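Local atomic coordinates of fructose-2,6-bisphosphatase TIGAR B (Danio rerio, PDB entry 3E9D), a protein that probably hydrolyses fructose 2,6-bisphosphate to fructose 6-phosphate and phosphate, and so lowers glycolytic flux and diverts sugar into the pentose phosphate pathway. Residues 189-192 with 193-197; 201-204 with 205-208; 228-232 with 233-237. All blocks are in the same frame, centred on the assembly; numbering follows the deposited sequence.

Interaction 1. Residues 189-192 with 193-197. With K (potassium ion), chain E.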
ATOM      1  N   ILE A 189       3.879  -6.379   4.861  1.00 16.10           N
ATOM      2  CA  ILE A 189       3.898  -7.721   4.300  1.00 16.16           C
ATOM      3  C   ILE A 189       3.901  -7.669   2.764  1.00 16.51           C
ATOM      4  O   ILE A 189       4.639  -8.420   2.110  1.00 16.34           O
ATOM      5  CB  ILE A 189       2.752  -8.593   4.891  1.00 16.30           C
ATOM      6  CG1 ILE A 189       3.058  -8.876   6.376  1.00 17.43           C
ATOM      7  CG2 ILE A 189       2.594  -9.923   4.098  1.00 15.70           C
ATOM      8  CD1 ILE A 189       1.818  -9.277   7.238  1.00 20.02           C
ATOM      9  N   SER A 190       3.091  -6.770   2.199  1.00 16.31           N
ATOM     10  CA  SER A 190       2.966  -6.614   0.737  1.00 16.71           C
ATOM     11  C   SER A 190       4.252  -6.111   0.086  1.00 16.39           C
ATOM     12  O   SER A 190       4.671  -6.640  -0.951  1.00 16.74           O
ATOM     13  CB  SER A 190       1.820  -5.660   0.402  1.00 16.73           C
ATOM     14  OG  SER A 190       0.584  -6.185   0.901  1.00 18.39           O
ATOM     15  N   VAL A 191       4.874  -5.098   0.696  1.00 16.51           N
ATOM     16  CA  VAL A 191       6.156  -4.595   0.217  1.00 16.76           C
ATOM     17  C   VAL A 191       7.197  -5.716   0.171  1.00 17.08           C
ATOM     18  O   VAL A 191       7.923  -5.854  -0.831  1.00 17.11           O
ATOM     19  CB  VAL A 191       6.661  -3.383   1.069  1.00 17.45           C
ATOM     20  CG1 VAL A 191       8.108  -3.075   0.782  1.00 16.47           C
ATOM     21  CG2 VAL A 191       5.799  -2.134   0.785  1.00 16.47           C
ATOM     22  N   ARG A 192       7.272  -6.518   1.237  1.00 16.64           N
ATOM     23  CA  ARG A 192       8.250  -7.611   1.260  1.00 17.34           C
ATOM     24  C   ARG A 192       7.955  -8.653   0.158  1.00 16.97           C
ATOM     25  O   ARG A 192       8.882  -9.192  -0.449  1.00 16.42           O
ATOM     26  CB  ARG A 192       8.326  -8.306   2.640  1.00 17.08           C
ATOM     27  CG  ARG A 192       9.466  -9.371   2.687  1.00 19.19           C
ATOM     28  CD  ARG A 192       9.678  -9.988   4.078  1.00 20.37           C
ATOM     29  NE  ARG A 192      10.372  -9.093   5.006  1.00 21.63           N
ATOM     30  CZ  ARG A 192      11.697  -8.979   5.118  1.00 22.19           C
ATOM     31  NH1 ARG A 192      12.519  -9.676   4.331  1.00 21.63           N
ATOM     32  NH2 ARG A 192      12.208  -8.139   6.016  1.00 20.63           N
ATOM     33  N   HIS A 193       6.671  -8.931  -0.088  1.00 16.58           N
ATOM     34  CA  HIS A 193       6.293  -9.824  -1.187  1.00 16.93           C
ATOM     35  C   HIS A 193       6.807  -9.294  -2.547  1.00 16.84           C
ATOM     36  O   HIS A 193       7.453 -10.012  -3.303  1.00 16.92           O
ATOM     37  CB  HIS A 193       4.781 -10.043  -1.264  1.00 16.46           C
ATOM     38  CG  HIS A 193       4.369 -10.838  -2.468  1.00 18.39           C
ATOM     39  ND1 HIS A 193       4.729 -12.161  -2.640  1.00 18.99           N
ATOM     40  CD2 HIS A 193       3.663 -10.494  -3.573  1.00 18.46           C
ATOM     41  CE1 HIS A 193       4.256 -12.595  -3.798  1.00 18.56           C
ATOM     42  NE2 HIS A 193       3.593 -11.608  -4.374  1.00 18.65           N
ATOM     43  N   LEU A 194       6.531  -8.026  -2.824  1.00 17.64           N
ATOM     44  CA  LEU A 194       6.996  -7.373  -4.052  1.00 18.43           C
ATOM     45  C   LEU A 194       8.516  -7.420  -4.208  1.00 18.80           C
ATOM     46  O   LEU A 194       9.023  -7.778  -5.275  1.00 19.15           O
ATOM     47  CB  LEU A 194       6.510  -5.929  -4.088  1.00 17.92           C
ATOM     48  CG  LEU A 194       5.002  -5.684  -4.290  1.00 19.12           C
ATOM     49  CD1 LEU A 194       4.729  -4.197  -4.344  1.00 18.93           C
ATOM     50  CD2 LEU A 194       4.425  -6.380  -5.540  1.00 14.94           C
ATOM     51  N   VAL A 195       9.237  -7.115  -3.128  1.00 18.55           N
ATOM     52  CA  VAL A 195      10.690  -6.957  -3.194  1.00 19.27           C
ATOM     53  C   VAL A 195      11.437  -8.292  -3.154  1.00 19.88           C
ATOM     54  O   VAL A 195      12.343  -8.538  -3.955  1.00 19.99           O
ATOM     55  CB  VAL A 195      11.179  -6.021  -2.067  1.00 19.35           C
ATOM     56  CG1 VAL A 195      12.700  -6.028  -1.978  1.00 20.15           C
ATOM     57  CG2 VAL A 195      10.650  -4.591  -2.328  1.00 18.52           C
ATOM     58  N   GLU A 196      11.048  -9.159  -2.228  1.00 20.30           N
ATOM     59  CA  GLU A 196      11.750 -10.406  -1.986  1.00 21.26           C
ATOM     60  C   GLU A 196      11.201 -11.586  -2.819  1.00 21.58           C
ATOM     61  O   GLU A 196      11.968 -12.292  -3.496  1.00 21.59           O
ATOM     62  CB  GLU A 196      11.724 -10.706  -0.485  1.00 21.80           C
ATOM     63  CG  GLU A 196      12.903 -11.476   0.018  1.00 25.25           C
ATOM     64  CD  GLU A 196      12.963 -11.523   1.539  1.00 28.05           C
ATOM     65  OE1 GLU A 196      14.096 -11.457   2.087  1.00 28.44           O
ATOM     66  OE2 GLU A 196      11.889 -11.632   2.174  1.00 24.77           O
ATOM     67  N   ASP A 197       9.884 -11.784  -2.808  1.00 21.60           N
ATOM     68  CA  ASP A 197       9.286 -12.943  -3.490  1.00 21.54           C
ATOM     69  C   ASP A 197       9.287 -12.803  -4.994  1.00 21.16           C
ATOM     70  O   ASP A 197       9.369 -13.792  -5.698  1.00 21.65           O
ATOM     71  CB  ASP A 197       7.850 -13.195  -3.015  1.00 21.97           C
ATOM     72  CG  ASP A 197       7.774 -13.553  -1.539  1.00 23.02           C
ATOM     73  OD1 ASP A 197       8.806 -13.966  -0.955  1.00 24.72           O
ATOM     74  OD2 ASP A 197       6.680 -13.406  -0.962  1.00 23.65           O
TER
HETATM   75  K     K E 268      13.565 -10.363  -5.482  1.00 24.00           K
HETATM   76  O   HOH W   1      14.609  -7.386  -4.965  1.00 32.24           O

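Interaction 2. Residues 201-204 with 205-208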
ATOM      1  N   CYS A 201      13.360  -4.557  -8.996  1.00 23.00           N
ATOM      2  CA  CYS A 201      14.491  -3.644  -9.056  1.00 24.04           C
ATOM      3  C   CYS A 201      14.311  -2.561  -8.008  1.00 23.15           C
ATOM      4  O   CYS A 201      13.202  -2.070  -7.789  1.00 22.67           O
ATOM      5  CB  CYS A 201      14.650  -2.992 -10.444  1.00 25.11           C
ATOM      6  SG  CYS A 201      14.554  -4.139 -11.893  1.00 33.31           S
ATOM      7  N   LEU A 202      15.408  -2.204  -7.359  1.00 21.75           N
ATOM      8  CA  LEU A 202      15.410  -1.146  -6.367  1.00 21.01           C
ATOM      9  C   LEU A 202      16.500  -0.148  -6.767  1.00 20.39           C
ATOM     10  O   LEU A 202      17.584  -0.570  -7.177  1.00 20.56           O
ATOM     11  CB  LEU A 202      15.664  -1.716  -4.959  1.00 21.14           C
ATOM     12  CG  LEU A 202      14.569  -2.541  -4.267  1.00 21.62           C
ATOM     13  CD1 LEU A 202      15.095  -3.136  -3.005  1.00 21.73           C
ATOM     14  CD2 LEU A 202      13.318  -1.705  -3.978  1.00 21.12           C
ATOM     15  N   PRO A 203      16.222   1.164  -6.632  1.00 19.67           N
ATOM     16  CA  PRO A 203      17.058   2.267  -7.118  1.00 19.11           C
ATOM     17  C   PRO A 203      18.341   2.476  -6.296  1.00 19.23           C
ATOM     18  O   PRO A 203      18.469   1.910  -5.202  1.00 18.24           O
ATOM     19  CB  PRO A 203      16.128   3.479  -6.987  1.00 19.45           C
ATOM     20  CG  PRO A 203      15.256   3.131  -5.786  1.00 20.29           C
ATOM     21  CD  PRO A 203      15.019   1.651  -5.917  1.00 19.40           C
ATOM     22  N   ALA A 204      19.277   3.263  -6.833  1.00 19.29           N
ATOM     23  CA  ALA A 204      20.518   3.602  -6.148  1.00 20.24           C
ATOM     24  C   ALA A 204      20.259   4.298  -4.823  1.00 21.04           C
ATOM     25  O   ALA A 204      19.407   5.178  -4.733  1.00 21.06           O
ATOM     26  CB  ALA A 204      21.406   4.494  -7.040  1.00 19.76           C
ATOM     27  N   GLY A 205      20.982   3.871  -3.795  1.00 21.81           N
ATOM     28  CA  GLY A 205      20.973   4.546  -2.507  1.00 23.32           C
ATOM     29  C   GLY A 205      19.870   4.174  -1.542  1.00 24.58           C
ATOM     30  O   GLY A 205      19.810   4.720  -0.460  1.00 25.62           O
ATOM     31  N   LEU A 206      18.975   3.276  -1.931  1.00 25.25           N
ATOM     32  CA  LEU A 206      17.856   2.894  -1.074  1.00 25.39           C
ATOM     33  C   LEU A 206      18.264   1.741  -0.153  1.00 25.53           C
ATOM     34  O   LEU A 206      18.543   0.643  -0.629  1.00 26.26           O
ATOM     35  CB  LEU A 206      16.651   2.512  -1.931  1.00 25.21           C
ATOM     36  CG  LEU A 206      15.329   2.148  -1.239  1.00 26.95           C
ATOM     37  CD1 LEU A 206      14.907   3.215  -0.206  1.00 26.47           C
ATOM     38  CD2 LEU A 206      14.237   1.914  -2.266  1.00 25.72           C
ATOM     39  N   LYS A 207      18.331   2.004   1.151  1.00 24.66           N
ATOM     40  CA  LYS A 207      18.767   0.993   2.126  1.00 24.47           C
ATOM     41  C   LYS A 207      17.690  -0.053   2.357  1.00 23.49           C
ATOM     42  O   LYS A 207      16.512   0.288   2.471  1.00 23.02           O
ATOM     43  CB  LYS A 207      19.139   1.656   3.463  1.00 24.75           C
ATOM     44  CG  LYS A 207      20.261   2.723   3.370  1.00 26.77           C
ATOM     45  CD  LYS A 207      21.561   2.147   2.833  1.00 31.11           C
ATOM     46  CE  LYS A 207      22.671   3.213   2.732  1.00 34.61           C
ATOM     47  NZ  LYS A 207      22.367   4.202   1.642  1.00 36.94           N
ATOM     48  N   MET A 208      18.081  -1.325   2.419  1.00 23.03           N
ATOM     49  CA  MET A 208      17.128  -2.403   2.702  1.00 22.77           C
ATOM     50  C   MET A 208      16.412  -2.226   4.035  1.00 22.87           C
ATOM     51  O   MET A 208      15.275  -2.660   4.175  1.00 21.92           O
ATOM     52  CB  MET A 208      17.804  -3.770   2.664  1.00 23.42           C
ATOM     53  CG  MET A 208      18.430  -4.091   1.316  1.00 24.72           C
ATOM     54  SD  MET A 208      17.276  -3.879  -0.060  1.00 30.37           S
ATOM     55  CE  MET A 208      18.401  -4.132  -1.425  1.00 29.72           C
TER

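Interaction 3. Residues 228-232 with 233-237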
ATOM      1  N   HIS A 228       2.483  -8.197 -18.639  1.00 25.03           N
ATOM      2  CA  HIS A 228       2.348  -8.924 -19.903  1.00 27.82           C
ATOM      3  C   HIS A 228       1.220  -9.948 -19.784  1.00 27.89           C
ATOM      4  O   HIS A 228       0.940 -10.456 -18.706  1.00 27.34           O
ATOM      5  CB  HIS A 228       3.646  -9.700 -20.237  1.00 27.96           C
ATOM      6  CG  HIS A 228       4.769  -8.837 -20.730  1.00 33.41           C
ATOM      7  ND1 HIS A 228       5.681  -9.268 -21.677  1.00 37.40           N
ATOM      8  CD2 HIS A 228       5.147  -7.574 -20.393  1.00 35.49           C
ATOM      9  CE1 HIS A 228       6.560  -8.304 -21.908  1.00 37.71           C
ATOM     10  NE2 HIS A 228       6.253  -7.263 -21.149  1.00 37.09           N
ATOM     11  N   ARG A 229       0.593 -10.248 -20.911  1.00 29.03           N
ATOM     12  CA  ARG A 229      -0.397 -11.297 -20.991  1.00 30.69           C
ATOM     13  C   ARG A 229       0.189 -12.459 -21.778  1.00 31.84           C
ATOM     14  O   ARG A 229       0.694 -12.273 -22.891  1.00 30.84           O
ATOM     15  CB  ARG A 229      -1.625 -10.759 -21.701  1.00 30.78           C
ATOM     16  CG  ARG A 229      -2.881 -11.533 -21.491  1.00 32.33           C
ATOM     17  CD  ARG A 229      -4.039 -10.552 -21.647  1.00 35.94           C
ATOM     18  NE  ARG A 229      -5.276 -11.242 -21.929  1.00 37.55           N
ATOM     19  CZ  ARG A 229      -6.260 -11.387 -21.059  1.00 40.94           C
ATOM     20  NH1 ARG A 229      -6.174 -10.858 -19.833  1.00 41.65           N
ATOM     21  NH2 ARG A 229      -7.344 -12.060 -21.430  1.00 41.87           N
ATOM     22  N   GLU A 230       0.146 -13.640 -21.175  1.00 34.07           N
ATOM     23  CA  GLU A 230       0.555 -14.892 -21.823  1.00 37.17           C
ATOM     24  C   GLU A 230      -0.463 -15.956 -21.488  1.00 38.03           C
ATOM     25  O   GLU A 230      -0.682 -16.254 -20.308  1.00 38.66           O
ATOM     26  CB  GLU A 230       1.911 -15.347 -21.312  1.00 37.55           C
ATOM     27  CG  GLU A 230       3.030 -14.403 -21.656  1.00 41.46           C
ATOM     28  CD  GLU A 230       4.146 -14.433 -20.638  1.00 46.51           C
ATOM     29  OE1 GLU A 230       3.925 -14.929 -19.503  1.00 48.95           O
ATOM     30  OE2 GLU A 230       5.247 -13.944 -20.976  1.00 48.85           O
ATOM     31  N   GLU A 231      -1.098 -16.511 -22.518  1.00 39.20           N
ATOM     32  CA  GLU A 231      -2.103 -17.566 -22.350  1.00 40.39           C
ATOM     33  C   GLU A 231      -3.318 -17.035 -21.592  1.00 40.02           C
ATOM     34  O   GLU A 231      -3.978 -17.767 -20.846  1.00 40.24           O
ATOM     35  CB  GLU A 231      -1.513 -18.789 -21.623  1.00 41.18           C
ATOM     36  CG  GLU A 231      -0.043 -19.105 -21.941  1.00 44.51           C
ATOM     37  CD  GLU A 231       0.182 -19.479 -23.391  1.00 49.37           C
ATOM     38  OE1 GLU A 231      -0.495 -20.422 -23.880  1.00 51.46           O
ATOM     39  OE2 GLU A 231       1.042 -18.835 -24.041  1.00 51.40           O
ATOM     40  N   SER A 232      -3.608 -15.753 -21.802  1.00 39.32           N
ATOM     41  CA  SER A 232      -4.654 -15.027 -21.069  1.00 38.56           C
ATOM     42  C   SER A 232      -4.350 -14.848 -19.581  1.00 37.24           C
ATOM     43  O   SER A 232      -5.183 -14.326 -18.837  1.00 37.42           O
ATOM     44  CB  SER A 232      -6.049 -15.647 -21.283  1.00 38.99           C
ATOM     45  OG  SER A 232      -6.632 -15.152 -22.478  1.00 40.74           O
ATOM     46  N   VAL A 233      -3.156 -15.261 -19.156  1.00 35.54           N
ATOM     47  CA  VAL A 233      -2.695 -14.965 -17.796  1.00 33.76           C
ATOM     48  C   VAL A 233      -1.862 -13.673 -17.789  1.00 32.42           C
ATOM     49  O   VAL A 233      -0.909 -13.538 -18.565  1.00 31.60           O
ATOM     50  CB  VAL A 233      -1.871 -16.127 -17.198  1.00 33.67           C
ATOM     51  CG1 VAL A 233      -1.448 -15.802 -15.768  1.00 33.15           C
ATOM     52  CG2 VAL A 233      -2.679 -17.424 -17.230  1.00 34.47           C
ATOM     53  N   LEU A 234      -2.225 -12.742 -16.912  1.00 30.91           N
ATOM     54  CA  LEU A 234      -1.437 -11.531 -16.703  1.00 30.14           C
ATOM     55  C   LEU A 234      -0.339 -11.750 -15.674  1.00 29.62           C
ATOM     56  O   LEU A 234      -0.565 -12.326 -14.610  1.00 29.24           O
ATOM     57  CB  LEU A 234      -2.321 -10.354 -16.279  1.00 29.40           C
ATOM     58  CG  LEU A 234      -3.263  -9.857 -17.369  1.00 29.80           C
ATOM     59  CD1 LEU A 234      -4.339  -9.027 -16.747  1.00 27.86           C
ATOM     60  CD2 LEU A 234      -2.501  -9.083 -18.457  1.00 29.79           C
ATOM     61  N   ARG A 235       0.852 -11.280 -16.009  1.00 28.97           N
ATOM     62  CA  ARG A 235       2.005 -11.405 -15.130  1.00 29.15           C
ATOM     63  C   ARG A 235       2.822 -10.126 -15.183  1.00 27.65           C
ATOM     64  O   ARG A 235       2.949  -9.514 -16.241  1.00 26.22           O
ATOM     65  CB  ARG A 235       2.880 -12.585 -15.578  1.00 29.33           C
ATOM     66  CG  ARG A 235       2.295 -13.929 -15.214  1.00 33.69           C
ATOM     67  CD  ARG A 235       2.781 -15.030 -16.156  1.00 41.35           C
ATOM     68  NE  ARG A 235       1.909 -16.205 -16.123  1.00 46.23           N
ATOM     69  CZ  ARG A 235       1.917 -17.116 -15.154  1.00 49.41           C
ATOM     70  NH1 ARG A 235       2.751 -16.992 -14.121  1.00 50.43           N
ATOM     71  NH2 ARG A 235       1.085 -18.152 -15.212  1.00 51.10           N
ATOM     72  N   ALA A 236       3.381  -9.754 -14.040  1.00 27.35           N
ATOM     73  CA  ALA A 236       4.352  -8.674 -13.961  1.00 28.09           C
ATOM     74  C   ALA A 236       5.699  -9.176 -14.457  1.00 28.46           C
ATOM     75  O   ALA A 236       6.233 -10.158 -13.939  1.00 29.43           O
ATOM     76  CB  ALA A 236       4.475  -8.152 -12.529  1.00 27.65           C
ATOM     77  N   THR A 237       6.236  -8.522 -15.472  1.00 28.58           N
ATOM     78  CA  THR A 237       7.561  -8.854 -15.959  1.00 29.03           C
ATOM     79  C   THR A 237       8.619  -7.963 -15.289  1.00 28.97           C
ATOM     80  O   THR A 237       9.758  -8.384 -15.105  1.00 29.59           O
ATOM     81  CB  THR A 237       7.657  -8.682 -17.456  1.00 28.85           C
ATOM     82  OG1 THR A 237       7.142  -7.400 -17.803  1.00 29.63           O
ATOM     83  CG2 THR A 237       6.850  -9.783 -18.179  1.00 30.12           C
TER

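Interaction 1. Residues 189-192 with 193-197
R192 and E196, one helical turn apart, lie side by side and point the same way, joined by a salt bridge. R192 NH1 donates to E196 OE2 at 3.0 Å in a nearly straight bond (165°). The oxygen lies in the guanidinium plane, at its edge, whereas the nitrogen comes in from above the carboxylate plane; the two flat groups are turned 45° against each other. The bend at chi3 of R192 (-76°) turns the guanidinium so that NH1, at its edge, meets the carboxylate, and the same group makes a cation-pi contact with F212.

A second polar pair lies farther round the helix. H193 ND1 donates in its ring plane to the anti lone pair of D197 OD2 at 2.9 Å, which should restrain the rotation of the imidazole. That oxygen also receives K129 of helix 125-146 in a salt bridge, so the carboxylate has two partners.

Backbone i to i+4 bonds run from H193, L194, V195 and E196 to I189, S190, V191 and R192; the shortest is E196 N to R192 O, 2.8 Å. Apolar contact is lighter: V191 CG1 meets V195 CG2 at 4.3 Å, while L194 packs on F223 and F225 of strand 220-230.

Farther along, backbone carbonyls turn to metal. The potassium ion takes V195 O at 2.7 Å, E196 O at a longer 3.2 Å, a water, and L198 O just beyond. Paired i to i+4 side chains leading into a carbonyl-lined cation site thus mark the C-terminal part of helix 184-197 in this histidine phosphatase fold.

Interaction 2. Residues 201-204 with 205-208
L206 and P203 meet at the two ends of a turn: L206 CD2 rests on P203 CD at 3.7 Å, with P203 CG slightly farther off. Carrying CG opposite its own nitrogen (chi1 -177°), L206 leans back across the turn to the proline ring. The same methyl, L206 CD2, also meets L202 CD2 at 4.1 Å, the two leucines slanting across one another. L202 uses its other branch for M208: L202 CD1 lies 3.7 Å from M208 SD and 3.8 Å from M208 CE. A bend at chi2 (-52°) brings the methionine's thioether end round to that methyl.

The backbone between P203 and L206 is a type II beta turn. G205 takes its third position with phi 85°, where a side chain would run into A204 O. P203 O and L206 N are 3.6 Å apart, so the turn is closed without a hydrogen bond between its ends. A204 N donates to Q160 OE1, tying the turn to a separate loop.

Just past the turn, K207 NZ reaches back to G205 O at 3.4 Å, a weak bond, while K207 itself stands at the N-cap position of helix 208-211. V211 of that helix touches both L202 and L206, and P203 lies against Q160, I163 and Q240. L202 and P203 are also the residues of a second potassium site in this crystal structure.

Interaction 3. Residues 228-232 with 233-237
H228 and R235 form a hydrogen-bonded pair of the antiparallel beta hairpin made by strands 220-230 and 233-246. Both backbone groups of each are satisfied by the other: H228 N to R235 O and R235 N to H228 O are each 2.8 Å. E230 and V233 make the next such pair, closing a type I' turn in which E231 and S232 both take positive phi. E230 N reaches V233 O at 2.8 Å in a straight bond, but the return bond from V233 N to E230 O is more bent (147°) and meets the oxygen from above its carbonyl plane. H228 O and V233 O each take an additional CA-H...O contact, from L234 CA and R229 CA respectively.

On the face of R229 and L234, R229 CB and CD each touch L234 CD2 (3.8 Å) as the two side chains cross at a slant, and both residues pack on Q141 and F144 of helix 125-146. On the other face, E230 OE1 stays 4.1 Å from R235 NE, opposite charges near each other but short of a salt bridge.

H228 carries CG anti to the carbonyl carbon (chi1 -75°), placing its ring by T237, whose CG2 stands 3.6 Å from the H228 ring centroid, 17° off the normal, in a CH-pi contact. With an alanine at H228, T237 CG2 would probably lose the ring face it rests on. T237 OG1 is hydrogen-bonded to T226 O.

In the fold
The three contacts come in series along the C-terminal part of the chain: first the C-terminal part of helix 184-197 (interaction 1), then the turn ahead of helix 208-211 (interaction 2), last the hairpin at the edge of the mixed sheet (interaction 3). Interactions 1 and 2 have centres about 14 Å apart and touch where V195 CG1 packs on L202 CD1 at 3.9 Å. Interaction 3 touches neither; its centre lies about 19 Å from interaction 1's and about 26 Å from interaction 2's. Strand 220-230 and helix 125-146 nevertheless serve both 1 and 3, while strand 233-246 also meets the turn. Only interaction 1 approaches the inferred active-site residue E89, about 7 Å from the side chain of I189.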